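Local coordinates for integron cassette protein Vpc_cass2 (Vibrio paracholerae, PDB 3JRT), which is of unknown function but forms an all-helical two-chain assembly and is encoded by an integron gene cassette of the mobile metagenome, at residues Ala45-Val48 with Leu49-Glu53. Sequence-based numbering, arbitrary orientation. Where two conformers were deposited one is given.
Sequences AVTV and LKDYE
Leu49 N donates to Ala45 O at 3.2 Å, the longest of four successive i to i+4 bonds, while its side chain touches Trp71 of helix 64-91. Lys50 N meets Val46 O more squarely, with an N-H...O angle of 173°. With CG of the lysine beside its own backbone N (chi1 -77°) and the next bond extended, CD comes alongside Val46 CG1 at 3.7 Å; the chain bends only after this apolar step, on the way to NZ, which forms a salt bridge with Asp166, and both side chains pack on Leu160 of helix 157-163. These are the closing turns of helix 27-53, a regular alpha-helix: Ala45, Val48, Leu49 and Tyr52 pack on helix 64-91, and Val48 and Tyr52 also reach the second subunit. Asp51 N bonds to Thr47 O at 2.8 Å, and the two side chains run side by side. The hydroxyl of Thr47 turns back to Thr43 O, whereas Asp51 OD2, in one of two conformers, is hydrogen-bonded to Tyr52 OH of the second subunit. Reciprocally, Tyr52 OH is hydrogen-bonded to Asp51 OD2 of the second subunit, a pair of bonds that joins the two chains. With chi1 at -78° the Tyr52 ring stands beside Val48, whose O lies in the ring plane at the edge, 3.3 Å from Tyr52 CD1, and whose CG1 approaches the same ring carbon at 3.9 Å.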
loop_
_atom_site.group_PDB
_atom_site.type_symbol
_atom_site.label_atom_id
_atom_site.label_comp_id
_atom_site.label_asym_id
_atom_site.label_seq_id
_atom_site.Cartn_x
_atom_site.Cartn_y
_atom_site.Cartn_z
ATOM N N ALA A 45 -0.104 -7.917 -5.713
ATOM C CA ALA A 45 -0.590 -8.018 -4.348
ATOM C C ALA A 45 -1.108 -9.431 -4.038
ATOM O O ALA A 45 -0.826 -9.988 -2.979
ATOM C CB ALA A 45 -1.681 -6.974 -4.105
ATOM N N VAL A 46 -1.850 -10.007 -4.976
ATOM C CA VAL A 46 -2.365 -11.371 -4.840
ATOM C C VAL A 46 -1.227 -12.387 -4.867
ATOM O O VAL A 46 -1.179 -13.290 -4.031
ATOM C CB VAL A 46 -3.395 -11.691 -5.971
ATOM C CG1 VAL A 46 -3.715 -13.190 -6.027
ATOM C CG2 VAL A 46 -4.653 -10.879 -5.772
ATOM N N THR A 47 -0.299 -12.216 -5.817
ATOM C CA THR A 47 0.851 -13.114 -5.954
ATOM C C THR A 47 1.723 -13.112 -4.694
ATOM O O THR A 47 2.101 -14.159 -4.170
ATOM C CB THR A 47 1.739 -12.736 -7.165
ATOM O OG1 THR A 47 0.993 -12.878 -8.374
ATOM C CG2 THR A 47 2.972 -13.645 -7.230
ATOM N N VAL A 48 2.057 -11.928 -4.213
ATOM C CA VAL A 48 2.854 -11.831 -2.996
ATOM C C VAL A 48 2.180 -12.535 -1.816
ATOM O O VAL A 48 2.812 -13.292 -1.092
ATOM C CB VAL A 48 3.111 -10.368 -2.635
ATOM C CG1 VAL A 48 3.680 -10.266 -1.225
ATOM C CG2 VAL A 48 4.087 -9.748 -3.650
ATOM N N LEU A 49 0.888 -12.277 -1.641
ATOM C CA LEU A 49 0.121 -12.817 -0.527
ATOM C C LEU A 49 0.124 -14.337 -0.597
ATOM O O LEU A 49 0.445 -15.015 0.364
ATOM C CB LEU A 49 -1.311 -12.282 -0.568
ATOM C CG LEU A 49 -2.198 -12.666 0.612
ATOM C CD1 LEU A 49 -1.435 -12.493 1.931
ATOM C CD2 LEU A 49 -3.487 -11.845 0.594
ATOM N N LYS A 50 -0.192 -14.862 -1.767
ATOM C CA LYS A 50 -0.128 -16.296 -1.984
ATOM C C LYS A 50 1.252 -16.889 -1.787
ATOM O O LYS A 50 1.372 -17.975 -1.225
ATOM C CB LYS A 50 -0.751 -16.670 -3.326
ATOM C CG LYS A 50 -2.278 -16.642 -3.216
ATOM C CD LYS A 50 -2.979 -16.515 -4.550
ATOM C CE LYS A 50 -2.727 -17.694 -5.421
ATOM N NZ LYS A 50 -3.716 -17.728 -6.545
ATOM N N ASP A 51 2.290 -16.183 -2.232
ATOM C CA ASP A 51 3.659 -16.640 -1.998
ATOM C C ASP A 51 3.906 -16.859 -0.507
ATOM O O ASP A 51 4.366 -17.924 -0.097
ATOM C CB ASP A 51 4.685 -15.653 -2.562
ATOM C CG ASP A 51 4.798 -15.731 -4.069
ATOM O OD1 ASP A 51 4.182 -16.648 -4.654
ATOM O OD2 ASP A 51 5.498 -14.877 -4.671
ATOM N N TYR A 52 3.581 -15.857 0.306
ATOM C CA TYR A 52 3.828 -15.951 1.744
ATOM C C TYR A 52 2.925 -16.964 2.443
ATOM O O TYR A 52 3.361 -17.658 3.358
ATOM C CB TYR A 52 3.802 -14.568 2.426
ATOM C CG TYR A 52 5.087 -13.823 2.173
ATOM C CD1 TYR A 52 5.225 -12.983 1.075
ATOM C CD2 TYR A 52 6.185 -13.997 3.007
ATOM C CE1 TYR A 52 6.417 -12.330 0.829
ATOM C CE2 TYR A 52 7.385 -13.338 2.772
ATOM C CZ TYR A 52 7.493 -12.507 1.677
ATOM O OH TYR A 52 8.680 -11.858 1.430
ATOM N N GLU A 53 1.685 -17.078 1.992
ATOM C CA GLU A 53 0.788 -18.091 2.527
ATOM C C GLU A 53 1.305 -19.492 2.222
ATOM O O GLU A 53 0.925 -20.452 2.872
ATOM C CB GLU A 53 -0.631 -17.900 2.002
ATOM C CG GLU A 53 -1.388 -16.794 2.729
ATOM C CD GLU A 53 -1.484 -17.052 4.231
ATOM O OE1 GLU A 53 -2.065 -18.086 4.628
ATOM O OE2 GLU A 53 -0.979 -16.222 5.017
#